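PDB 1T4W: transcription factor cep-1 from Caenorhabditis elegans, which activates transcription by binding the same DNA consensus sequence as p53, promoting germline apoptosis after DNA damage and ensuring proper meiotic chromosome segregation. Local coordinates for residues D98-I103 with I135-Q140; R59-K64 with R79-K84; L31-G36 with V175-Y180; V39-K44 with A131-I136. All blocks are in the same frame, centred on the assembly; numbering follows the deposited sequence.

Contact 1 (D98-I103 with I135-Q140); sequences DSFFYI and IIFMCQ. With ZN (zinc ion), chain B.
The zinc site of this p53-family DNA-binding domain is joined to its four-stranded antiparallel sheet where Phe100 packs against Cys139, a zinc ligand just beyond the end of strand 130-137. Cys139 SG lies 2.4 Å from the zinc ion, whose other ligands are Cys85, His88 and Cys143. The CB of the same cysteine sits over one face of the Phe100 ring, displaced toward its rim, in a CH-pi contact with CB 3.7 Å from the ring centroid; SG approaches the ring obliquely. Phe100 CG is anti to the backbone N (chi1 -162°); beyond it the ring meets Cys139 with CE2 and CZ, while CD1 lies near the edge of the Phe137 ring. The ring also touches Val82 and Ile177. An alanine at Phe100 would probably leave one flank of the zinc-bound cysteine without its aromatic support and open a gap beside Phe137, Val82 and Ile177. The backbones are fastened by Tyr102 N to Ile136 O and Ile136 N to Tyr102 O, each 3.0 Å, in a hydrogen-bonded antiparallel pair, and by a nearly straight bond from Met138 N to Phe100 O (2.9 Å, 174°). On the face carrying Phe101, its CD2 lies 3.4 Å from Ile135 CD1, and the Phe101 ring also meets Phe120, Ile60 and Phe62 of the opposing sheet. On the face carrying Tyr102, the phenol crosses Met138 at about a right angle, its hydroxyl bonded to Pro96 O; Met138 CG lies 3.5 Å from Tyr102 CE1, at the ring edge.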
# COMPACT_ATOMS: atom_id res chain seq x y z
N ASP A 98 -2.18 10.68 -13.64
CA ASP A 98 -0.93 9.94 -13.66
C ASP A 98 -0.63 9.15 -12.38
O ASP A 98 0.44 8.55 -12.28
CB ASP A 98 0.23 10.89 -13.97
CG ASP A 98 0.34 12.00 -12.97
OD1 ASP A 98 -0.58 12.12 -12.14
OD2 ASP A 98 1.33 12.76 -12.99
N SER A 99 -1.55 9.14 -11.41
CA SER A 99 -1.27 8.37 -10.19
C SER A 99 -1.46 6.88 -10.48
O SER A 99 -2.42 6.49 -11.15
CB SER A 99 -2.20 8.78 -9.05
OG SER A 99 -1.82 8.12 -7.86
N PHE A 100 -0.54 6.07 -10.00
CA PHE A 100 -0.62 4.63 -10.22
C PHE A 100 -1.83 4.04 -9.46
O PHE A 100 -2.48 3.08 -9.91
CB PHE A 100 0.68 3.97 -9.74
CG PHE A 100 0.91 2.58 -10.29
CD1 PHE A 100 0.21 1.48 -9.79
CD2 PHE A 100 1.79 2.38 -11.35
CE1 PHE A 100 0.37 0.19 -10.34
CE2 PHE A 100 1.97 1.10 -11.92
CZ PHE A 100 1.25 0.01 -11.41
N PHE A 101 -2.15 4.65 -8.32
CA PHE A 101 -3.23 4.15 -7.47
C PHE A 101 -4.17 5.24 -6.96
O PHE A 101 -3.82 6.41 -6.95
CB PHE A 101 -2.64 3.41 -6.27
CG PHE A 101 -1.93 4.31 -5.28
CD1 PHE A 101 -0.75 4.94 -5.63
CD2 PHE A 101 -2.47 4.55 -4.02
CE1 PHE A 101 -0.09 5.80 -4.73
CE2 PHE A 101 -1.83 5.40 -3.11
CZ PHE A 101 -0.64 6.03 -3.46
N TYR A 102 -5.35 4.83 -6.51
CA TYR A 102 -6.34 5.75 -5.97
C TYR A 102 -6.98 5.18 -4.70
O TYR A 102 -6.90 3.97 -4.43
CB TYR A 102 -7.43 6.04 -7.01
CG TYR A 102 -6.89 6.56 -8.33
CD1 TYR A 102 -6.46 5.68 -9.33
CD2 TYR A 102 -6.72 7.93 -8.54
CE1 TYR A 102 -5.89 6.16 -10.52
CE2 TYR A 102 -6.15 8.42 -9.70
CZ TYR A 102 -5.73 7.52 -10.69
OH TYR A 102 -5.11 8.02 -11.80
N ILE A 103 -7.62 6.06 -3.94
CA ILE A 103 -8.27 5.70 -2.69
C ILE A 103 -9.77 5.92 -2.85
O ILE A 103 -10.21 7.01 -3.24
CB ILE A 103 -7.70 6.59 -1.55
CG1 ILE A 103 -6.18 6.43 -1.48
CG2 ILE A 103 -8.36 6.24 -0.21
CD1 ILE A 103 -5.70 5.01 -1.22
N ILE A 135 -8.19 0.56 -1.85
CA ILE A 135 -7.18 1.10 -2.73
C ILE A 135 -7.40 0.38 -4.06
O ILE A 135 -7.80 -0.79 -4.09
CB ILE A 135 -5.75 0.84 -2.22
CG1 ILE A 135 -4.75 1.43 -3.21
CG2 ILE A 135 -5.54 -0.64 -2.01
CD1 ILE A 135 -3.34 1.59 -2.64
N ILE A 136 -7.19 1.08 -5.18
CA ILE A 136 -7.37 0.45 -6.48
C ILE A 136 -6.18 0.82 -7.37
O ILE A 136 -5.78 1.99 -7.41
CB ILE A 136 -8.75 0.87 -7.10
CG1 ILE A 136 -8.94 0.18 -8.45
CG2 ILE A 136 -8.83 2.39 -7.28
CD1 ILE A 136 -10.27 0.50 -9.09
N PHE A 137 -5.60 -0.17 -8.04
CA PHE A 137 -4.43 0.03 -8.90
C PHE A 137 -4.87 0.14 -10.36
O PHE A 137 -5.62 -0.71 -10.85
CB PHE A 137 -3.44 -1.12 -8.70
CG PHE A 137 -2.97 -1.24 -7.28
CD1 PHE A 137 -1.95 -0.42 -6.79
CD2 PHE A 137 -3.61 -2.10 -6.40
CE1 PHE A 137 -1.56 -0.45 -5.44
CE2 PHE A 137 -3.24 -2.15 -5.03
CZ PHE A 137 -2.21 -1.32 -4.55
N MET A 138 -4.42 1.19 -11.03
CA MET A 138 -4.83 1.43 -12.40
C MET A 138 -3.75 1.20 -13.45
O MET A 138 -3.77 1.79 -14.53
CB MET A 138 -5.42 2.83 -12.52
CG MET A 138 -6.72 3.00 -11.71
SD MET A 138 -7.99 1.74 -12.11
CE MET A 138 -8.48 2.31 -13.73
N CYS A 139 -2.80 0.33 -13.13
CA CYS A 139 -1.75 -0.03 -14.07
C CYS A 139 -1.27 -1.35 -13.50
O CYS A 139 -1.66 -1.73 -12.39
CB CYS A 139 -0.66 1.05 -14.11
SG CYS A 139 0.72 0.76 -15.26
N GLN A 140 -0.46 -2.09 -14.23
CA GLN A 140 -0.05 -3.36 -13.68
C GLN A 140 1.37 -3.77 -14.03
O GLN A 140 2.04 -3.13 -14.85
CB GLN A 140 -1.04 -4.42 -14.13
CG GLN A 140 -1.04 -4.67 -15.61
CD GLN A 140 -2.24 -5.48 -16.02
OE1 GLN A 140 -2.64 -6.39 -15.31
NE2 GLN A 140 -2.81 -5.15 -17.17
ZN ZN B . -0.19 0.29 -17.38

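Contact 2 (R59-K64 with R79-K84); sequences RIRFVK and RSDVMK
Arg61 and Asp81 form a buried salt bridge, NH1 to OD1 at 2.6 Å. The carboxylate oxygen lies near the guanidinium plane and is approached on its syn side; the two planes are 67° apart, and NH1 stands 35° out of the carboxylate plane. A water extends the link: it accepts from Arg61 NE and from Phe62 N and donates to Asp81 OD1 at 2.7 Å. Behind the first shell, Arg61 NH2 is held by the carbonyls of Ile75 and Asn77, while Asp81 OD2 takes a bond from Ser118 N. A leucine in place of Arg61 would probably leave the buried Asp81 carboxylate without its countercharge and those two carbonyls without their shared donor. Lys64 adds a second polar grip, its NZ lying above the plane of the Asp81 carbonyl and bonded to O at 2.9 Å; the bend at chi4 (-58°) turns the amine back to the loop. Together these bonds fix an irregular loop, which leads on to the zinc-binding helix 86-90, against strand 57-65 of the larger sheet of the p53-like beta-sandwich. The backbones share a single bridge at Val63 and Asp81, flanked by Val82 N to Phe62 O (3.1 Å) and Lys64 N to Ser80 O (3.0 Å). A second water donates to both Phe62 O and Val82 O. Farther out, Val63 CG1 lies over the centre of the Arg61 guanidinium. Val82 CG2 meets the Phe62 ring obliquely at CD2, 3.7 Å away, and also rests on the backbone of Val63.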
# COMPACT_ATOMS: atom_id res chain seq x y z
N ARG A 59 -0.37 9.11 5.78
CA ARG A 59 0.10 9.23 4.40
C ARG A 59 0.17 7.83 3.80
O ARG A 59 0.61 6.88 4.46
CB ARG A 59 1.47 9.91 4.35
CG ARG A 59 1.41 11.43 4.48
CD ARG A 59 2.83 12.08 4.45
NE ARG A 59 3.66 11.71 5.61
CZ ARG A 59 4.73 10.93 5.56
NH1 ARG A 59 5.12 10.40 4.40
NH2 ARG A 59 5.45 10.70 6.65
N ILE A 60 -0.26 7.71 2.55
CA ILE A 60 -0.27 6.43 1.84
C ILE A 60 0.56 6.58 0.56
O ILE A 60 0.29 7.45 -0.26
CB ILE A 60 -1.70 6.03 1.45
CG1 ILE A 60 -2.59 5.97 2.70
CG2 ILE A 60 -1.68 4.67 0.74
CD1 ILE A 60 -4.07 6.09 2.39
N ARG A 61 1.56 5.72 0.39
CA ARG A 61 2.43 5.74 -0.77
C ARG A 61 2.52 4.36 -1.42
O ARG A 61 2.26 3.33 -0.78
CB ARG A 61 3.85 6.16 -0.37
CG ARG A 61 4.02 7.62 0.09
CD ARG A 61 5.54 7.97 0.06
NE ARG A 61 6.03 8.00 -1.32
CZ ARG A 61 7.30 7.96 -1.68
NH1 ARG A 61 7.62 8.00 -2.97
NH2 ARG A 61 8.27 7.87 -0.76
N PHE A 62 2.89 4.35 -2.69
CA PHE A 62 3.06 3.11 -3.40
C PHE A 62 4.37 3.28 -4.16
O PHE A 62 4.46 4.00 -5.17
CB PHE A 62 1.86 2.84 -4.32
CG PHE A 62 1.87 1.45 -4.91
CD1 PHE A 62 1.89 0.32 -4.07
CD2 PHE A 62 1.86 1.26 -6.30
CE1 PHE A 62 1.90 -0.97 -4.59
CE2 PHE A 62 1.87 -0.03 -6.85
CZ PHE A 62 1.89 -1.16 -6.00
N VAL A 63 5.39 2.60 -3.64
CA VAL A 63 6.75 2.70 -4.15
C VAL A 63 7.38 1.39 -4.60
O VAL A 63 6.83 0.30 -4.38
CB VAL A 63 7.67 3.31 -3.06
CG1 VAL A 63 7.00 4.54 -2.46
CG2 VAL A 63 7.97 2.27 -1.95
N LYS A 64 8.55 1.50 -5.23
CA LYS A 64 9.29 0.32 -5.68
C LYS A 64 10.67 0.34 -5.05
O LYS A 64 11.20 1.39 -4.73
CB LYS A 64 9.40 0.29 -7.21
CG LYS A 64 10.25 1.38 -7.83
CD LYS A 64 10.09 1.36 -9.34
CE LYS A 64 10.89 2.46 -10.02
NZ LYS A 64 10.51 3.82 -9.54
N ARG A 79 11.49 10.01 -4.66
CA ARG A 79 11.67 9.62 -6.05
C ARG A 79 11.38 8.14 -6.33
O ARG A 79 11.61 7.67 -7.44
CB ARG A 79 13.11 9.94 -6.49
CG ARG A 79 13.44 11.44 -6.58
CD ARG A 79 14.96 11.65 -6.62
NE ARG A 79 15.63 10.99 -5.49
CZ ARG A 79 15.55 11.39 -4.22
NH1 ARG A 79 14.84 12.47 -3.90
NH2 ARG A 79 16.18 10.71 -3.27
N SER A 80 10.87 7.41 -5.36
CA SER A 80 10.66 5.97 -5.58
C SER A 80 9.28 5.52 -6.03
O SER A 80 8.99 4.32 -6.01
CB SER A 80 11.05 5.20 -4.32
OG SER A 80 10.12 5.50 -3.30
N ASP A 81 8.41 6.43 -6.43
CA ASP A 81 7.07 6.00 -6.84
C ASP A 81 7.05 4.95 -7.93
O ASP A 81 7.92 4.93 -8.80
CB ASP A 81 6.24 7.17 -7.35
CG ASP A 81 5.90 8.15 -6.27
OD1 ASP A 81 6.05 7.80 -5.08
OD2 ASP A 81 5.48 9.27 -6.61
N VAL A 82 6.03 4.09 -7.88
CA VAL A 82 5.84 3.12 -8.96
C VAL A 82 5.19 4.04 -9.99
O VAL A 82 4.25 4.78 -9.66
CB VAL A 82 4.84 2.02 -8.59
CG1 VAL A 82 4.62 1.11 -9.79
CG2 VAL A 82 5.35 1.24 -7.41
N MET A 83 5.70 4.02 -11.23
CA MET A 83 5.20 4.91 -12.27
C MET A 83 4.20 4.26 -13.20
O MET A 83 4.44 3.19 -13.74
CB MET A 83 6.37 5.44 -13.10
CG MET A 83 7.47 6.11 -12.29
SD MET A 83 6.86 7.47 -11.26
CE MET A 83 6.40 8.69 -12.49
N LYS A 84 3.09 4.96 -13.41
CA LYS A 84 2.01 4.49 -14.27
C LYS A 84 2.51 4.48 -15.72
O LYS A 84 3.27 5.37 -16.10
CB LYS A 84 0.85 5.47 -14.11
CG LYS A 84 -0.50 4.95 -14.48
CD LYS A 84 -1.52 6.00 -14.14
CE LYS A 84 -2.92 5.53 -14.36
NZ LYS A 84 -3.81 6.53 -13.71
O HOH W 1 4.01 6.86 -3.50
O HOH W 2 3.00 4.97 -7.19

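Contact 3 (L31-G36 with V175-Y180); sequences LWTKMG and VRIVAY
Leu31, Trp32 and Thr33 run parallel to Val175, Arg176 and Ile177, the two short strand segments inclined by 13° with their axes 4.7 Å apart. As in a regular parallel pair, the backbone of Arg176 bonds to the residues flanking Trp32: its N gives to Leu31 O (2.8 Å) and its O accepts from Thr33 N (3.0 Å). Val178 N then bonds to Thr33 O beyond the last paired residue, and a water carries the pairing onward by accepting from Met35 N and donating to Val178 O. On the face bearing Trp32 and Arg176, the indole and guanidinium planes stand 72° apart. Trp32 CD1 touches Arg176 CB at 3.8 Å, while the polar ends meet through a water lying at the edge of both groups: it accepts from Trp32 NE1 at 2.9 Å and from Arg176 NH1 at 2.8 Å. Besides this water at NH1, the guanidinium has a salt bridge to Glu141 at NH2 and Val178 CG1 over one face. The other face is mainly apolar, with Thr33 among its residues; Thr33 OG1 bonds to Lys34 O. Leu31 and Val175 lie side by side, pointing the same way, and Ile177 has CG2 anti to the backbone N (chi1 -59° for CG1), where it meets Met35 CB at 3.7 Å. Val175 and Ile177 also pack on Phe62. Trp32 additionally meets Phe188 of helix 181-194, which follows strand 166-177 after a short link, Tyr180 at its N-cap position. The arrangement is the parallel junction in the otherwise antiparallel larger sheet of the p53-like beta-sandwich, joining strand 29-33 to the last strand, 166-177.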
# COMPACT_ATOMS: atom_id res chain seq x y z
N LEU A 31 0.54 -9.12 -1.05
CA LEU A 31 -0.75 -8.94 -1.70
C LEU A 31 -0.65 -9.16 -3.21
O LEU A 31 0.31 -8.71 -3.85
CB LEU A 31 -1.29 -7.52 -1.46
CG LEU A 31 -2.48 -7.11 -2.34
CD1 LEU A 31 -3.75 -7.80 -1.84
CD2 LEU A 31 -2.66 -5.58 -2.29
N TRP A 32 -1.61 -9.88 -3.78
CA TRP A 32 -1.67 -10.07 -5.23
C TRP A 32 -3.08 -9.62 -5.54
O TRP A 32 -4.02 -10.00 -4.84
CB TRP A 32 -1.52 -11.54 -5.64
CG TRP A 32 -0.19 -12.17 -5.27
CD1 TRP A 32 0.91 -12.32 -6.07
CD2 TRP A 32 0.15 -12.74 -4.00
NE1 TRP A 32 1.92 -12.96 -5.37
CE2 TRP A 32 1.48 -13.22 -4.10
CE3 TRP A 32 -0.54 -12.88 -2.79
CZ2 TRP A 32 2.13 -13.83 -3.03
CZ3 TRP A 32 0.11 -13.49 -1.72
CH2 TRP A 32 1.44 -13.96 -1.85
N THR A 33 -3.24 -8.80 -6.57
CA THR A 33 -4.58 -8.32 -6.96
C THR A 33 -4.59 -7.99 -8.44
O THR A 33 -3.53 -7.76 -9.03
CB THR A 33 -4.96 -7.02 -6.17
OG1 THR A 33 -6.20 -6.47 -6.66
CG2 THR A 33 -3.86 -5.98 -6.32
N LYS A 34 -5.77 -7.97 -9.05
CA LYS A 34 -5.88 -7.60 -10.46
C LYS A 34 -5.96 -6.08 -10.45
O LYS A 34 -6.30 -5.49 -9.42
CB LYS A 34 -7.19 -8.11 -11.08
CG LYS A 34 -7.37 -9.61 -11.12
CD LYS A 34 -8.68 -9.86 -11.81
CE LYS A 34 -9.06 -11.31 -11.80
NZ LYS A 34 -10.29 -11.47 -12.63
N MET A 35 -5.66 -5.43 -11.58
CA MET A 35 -5.78 -3.97 -11.59
C MET A 35 -7.27 -3.63 -11.74
O MET A 35 -8.06 -4.49 -12.11
CB MET A 35 -4.94 -3.35 -12.73
CG MET A 35 -5.41 -3.59 -14.14
SD MET A 35 -4.54 -2.46 -15.32
CE MET A 35 -5.63 -1.05 -15.30
N GLY A 36 -7.66 -2.40 -11.43
CA GLY A 36 -9.07 -2.05 -11.55
C GLY A 36 -9.98 -2.70 -10.51
O GLY A 36 -11.19 -2.70 -10.68
N VAL A 175 3.61 -6.17 -3.17
CA VAL A 175 2.33 -6.09 -3.83
C VAL A 175 2.57 -6.42 -5.30
O VAL A 175 3.47 -5.86 -5.96
CB VAL A 175 1.74 -4.67 -3.72
CG1 VAL A 175 0.50 -4.56 -4.60
CG2 VAL A 175 1.37 -4.36 -2.27
N ARG A 176 1.79 -7.35 -5.83
CA ARG A 176 1.92 -7.67 -7.24
C ARG A 176 0.57 -7.50 -7.91
O ARG A 176 -0.44 -7.96 -7.40
CB ARG A 176 2.44 -9.11 -7.44
CG ARG A 176 3.92 -9.26 -7.15
CD ARG A 176 4.42 -10.63 -7.61
NE ARG A 176 4.41 -10.73 -9.07
CZ ARG A 176 4.36 -11.86 -9.75
NH1 ARG A 176 4.30 -13.02 -9.10
NH2 ARG A 176 4.37 -11.84 -11.07
N ILE A 177 0.56 -6.80 -9.04
CA ILE A 177 -0.67 -6.56 -9.78
C ILE A 177 -0.54 -7.45 -11.02
O ILE A 177 0.20 -7.14 -11.96
CB ILE A 177 -0.80 -5.06 -10.13
CG1 ILE A 177 -0.80 -4.24 -8.83
CG2 ILE A 177 -2.12 -4.82 -10.86
CD1 ILE A 177 0.15 -3.08 -8.84
N VAL A 178 -1.26 -8.56 -10.99
CA VAL A 178 -1.19 -9.59 -12.01
C VAL A 178 -2.55 -9.99 -12.55
O VAL A 178 -3.57 -9.54 -12.07
CB VAL A 178 -0.55 -10.84 -11.40
CG1 VAL A 178 0.83 -10.51 -10.87
CG2 VAL A 178 -1.44 -11.34 -10.23
N ALA A 179 -2.55 -10.90 -13.53
CA ALA A 179 -3.78 -11.38 -14.16
C ALA A 179 -4.55 -12.43 -13.33
O ALA A 179 -5.78 -12.43 -13.27
CB ALA A 179 -3.44 -11.97 -15.54
N TYR A 180 -3.81 -13.32 -12.68
CA TYR A 180 -4.42 -14.38 -11.89
C TYR A 180 -3.83 -14.40 -10.47
O TYR A 180 -2.98 -15.24 -10.14
CB TYR A 180 -4.18 -15.71 -12.60
CG TYR A 180 -4.86 -15.75 -13.95
CD1 TYR A 180 -6.25 -15.85 -14.04
CD2 TYR A 180 -4.12 -15.64 -15.13
CE1 TYR A 180 -6.91 -15.83 -15.30
CE2 TYR A 180 -4.76 -15.62 -16.39
CZ TYR A 180 -6.14 -15.72 -16.46
OH TYR A 180 -6.76 -15.69 -17.69
O HOH W 3 4.43 -13.83 -6.45
O HOH W 4 -4.42 -7.16 -13.31

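Contact 4 (V39-K44 with A131-I136); sequences VPIQVK and ANFDII
Val39 to Val43 pair antiparallel with Ala131 to Ile135, their segment axes inclined by 143°, through three hydrogen-bonded pairs: Val39 with Ile135, Ile41 with Phe133, and Val43 with Ala131. Each is doubly bonded, and the bonds range from Val43 N to Ala131 O at 2.7 Å to the longer Phe133 N to Ile41 O at 3.2 Å. On the inward face, Phe133 CG lies between the backbone N and the carbonyl carbon (chi1 56°), the crowded position, and the ring comes nearer to strand 39-46. Ile41 CB lies over one face of that ring in a CH-pi contact, 4.2 Å from the centroid and displaced toward the rim. The CG2 branch of Ile41 touches the ring at CZ (3.8 Å), while its CG1 branch turns to Ile135 CG2, 3.7 Å away. Val43 CG2 reaches Phe133 CE2 at 4.0 Å, so two branched side chains of one strand engage this aromatic. The other face is largely polar, with Pro40 among its residues. Gln42 and Asn132 run side by side with amide planes only 19° apart; Asn132 OD1 lies 3.3 Å from Gln42 CG and is hydrogen-bonded to Gln130 NE2. Asp134 OD1 rests against Pro40 CA, whereas its OD2 accepts from Asn105 ND2. Ile60 and Leu58 of strand 57-65 meet the inward face from the opposing sheet, and strand 3-8 flanks strand 39-46. This two-faced pairing forms the centre of the four-stranded antiparallel sheet, one layer of the immunoglobulin-like beta-sandwich of the p53 family.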
# COMPACT_ATOMS: atom_id res chain seq x y z
N VAL A 39 -9.40 -3.00 -3.42
CA VAL A 39 -8.79 -3.82 -2.39
C VAL A 39 -9.11 -3.14 -1.05
O VAL A 39 -8.72 -2.00 -0.82
CB VAL A 39 -7.26 -3.93 -2.54
CG1 VAL A 39 -6.71 -4.84 -1.46
CG2 VAL A 39 -6.89 -4.45 -3.93
N PRO A 40 -9.82 -3.84 -0.16
CA PRO A 40 -10.20 -3.32 1.16
C PRO A 40 -9.04 -3.35 2.16
O PRO A 40 -8.58 -4.41 2.58
CB PRO A 40 -11.36 -4.24 1.57
CG PRO A 40 -10.96 -5.57 0.96
CD PRO A 40 -10.39 -5.19 -0.41
N ILE A 41 -8.55 -2.17 2.52
CA ILE A 41 -7.44 -2.03 3.45
C ILE A 41 -7.91 -1.53 4.82
O ILE A 41 -8.86 -0.74 4.93
CB ILE A 41 -6.38 -0.99 2.95
CG1 ILE A 41 -5.84 -1.37 1.57
CG2 ILE A 41 -5.25 -0.83 4.02
CD1 ILE A 41 -5.04 -2.70 1.54
N GLN A 42 -7.25 -2.02 5.86
CA GLN A 42 -7.55 -1.54 7.21
C GLN A 42 -6.22 -1.21 7.86
O GLN A 42 -5.36 -2.08 7.96
CB GLN A 42 -8.24 -2.61 8.05
CG GLN A 42 -9.58 -3.06 7.50
CD GLN A 42 -10.43 -3.72 8.56
OE1 GLN A 42 -9.98 -4.63 9.26
NE2 GLN A 42 -11.67 -3.25 8.70
N VAL A 43 -6.03 0.04 8.26
CA VAL A 43 -4.80 0.44 8.94
C VAL A 43 -5.15 0.63 10.43
O VAL A 43 -6.08 1.35 10.75
CB VAL A 43 -4.22 1.76 8.37
CG1 VAL A 43 -2.95 2.17 9.17
CG2 VAL A 43 -3.87 1.58 6.87
N LYS A 44 -4.42 -0.04 11.32
CA LYS A 44 -4.71 0.08 12.74
C LYS A 44 -3.46 0.47 13.51
O LYS A 44 -2.34 0.17 13.09
CB LYS A 44 -5.25 -1.27 13.28
CG LYS A 44 -6.62 -1.68 12.72
CD LYS A 44 -6.96 -3.10 13.17
CE LYS A 44 -8.39 -3.50 12.78
NZ LYS A 44 -8.74 -4.87 13.30
N ALA A 131 -8.02 3.22 10.18
CA ALA A 131 -8.41 3.90 8.97
C ALA A 131 -8.78 2.81 8.00
O ALA A 131 -8.00 1.88 7.77
CB ALA A 131 -7.26 4.74 8.41
N ASN A 132 -9.97 2.93 7.43
CA ASN A 132 -10.48 1.99 6.45
C ASN A 132 -10.66 2.68 5.11
O ASN A 132 -11.06 3.85 5.04
CB ASN A 132 -11.82 1.42 6.90
CG ASN A 132 -11.71 0.66 8.20
OD1 ASN A 132 -10.76 -0.09 8.41
ND2 ASN A 132 -12.69 0.84 9.08
N PHE A 133 -10.35 1.96 4.04
CA PHE A 133 -10.53 2.49 2.69
C PHE A 133 -10.17 1.41 1.68
O PHE A 133 -9.51 0.42 2.02
CB PHE A 133 -9.63 3.73 2.46
CG PHE A 133 -8.16 3.47 2.70
CD1 PHE A 133 -7.34 2.98 1.68
CD2 PHE A 133 -7.61 3.67 3.96
CE1 PHE A 133 -5.97 2.68 1.91
CE2 PHE A 133 -6.24 3.38 4.21
CZ PHE A 133 -5.43 2.88 3.18
N ASP A 134 -10.61 1.61 0.45
CA ASP A 134 -10.23 0.69 -0.59
C ASP A 134 -9.14 1.35 -1.38
O ASP A 134 -9.13 2.57 -1.52
CB ASP A 134 -11.36 0.42 -1.57
CG ASP A 134 -12.47 -0.37 -0.94
OD1 ASP A 134 -12.15 -1.31 -0.18
OD2 ASP A 134 -13.63 -0.05 -1.23
N ILE A 135 -8.19 0.56 -1.85
CA ILE A 135 -7.18 1.10 -2.73
C ILE A 135 -7.40 0.38 -4.06
O ILE A 135 -7.80 -0.79 -4.09
CB ILE A 135 -5.75 0.84 -2.22
CG1 ILE A 135 -4.75 1.43 -3.21
CG2 ILE A 135 -5.54 -0.64 -2.01
CD1 ILE A 135 -3.34 1.59 -2.64
N ILE A 136 -7.19 1.08 -5.18
CA ILE A 136 -7.37 0.45 -6.48
C ILE A 136 -6.18 0.82 -7.37
O ILE A 136 -5.78 1.99 -7.41
CB ILE A 136 -8.75 0.87 -7.10
CG1 ILE A 136 -8.94 0.18 -8.45
CG2 ILE A 136 -8.83 2.39 -7.28
CD1 ILE A 136 -10.27 0.50 -9.09

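Contacts 1 and 4 share strand 130-137 of the four-stranded sheet, with strand 101-104 on one side and strand 39-46 on the other; their centres are about 13 Å apart. Contacts 2 and 3 both reach the seven-stranded sheet, their centres about 16 Å apart. Phe62 packs on Val175 and Ile177 between them, while Ile60 meets Phe133 of contact 4 across the sandwich. In sequence, contact 3 spans all the others, contact 4 encloses contact 2, and contact 2 closes before contact 1 opens. Lys84 NZ to Ser99 O joins contacts 1 and 2, and Gly36 N to Phe137 O joins contacts 1 and 3, near the zinc-bearing end of this DNA-binding domain.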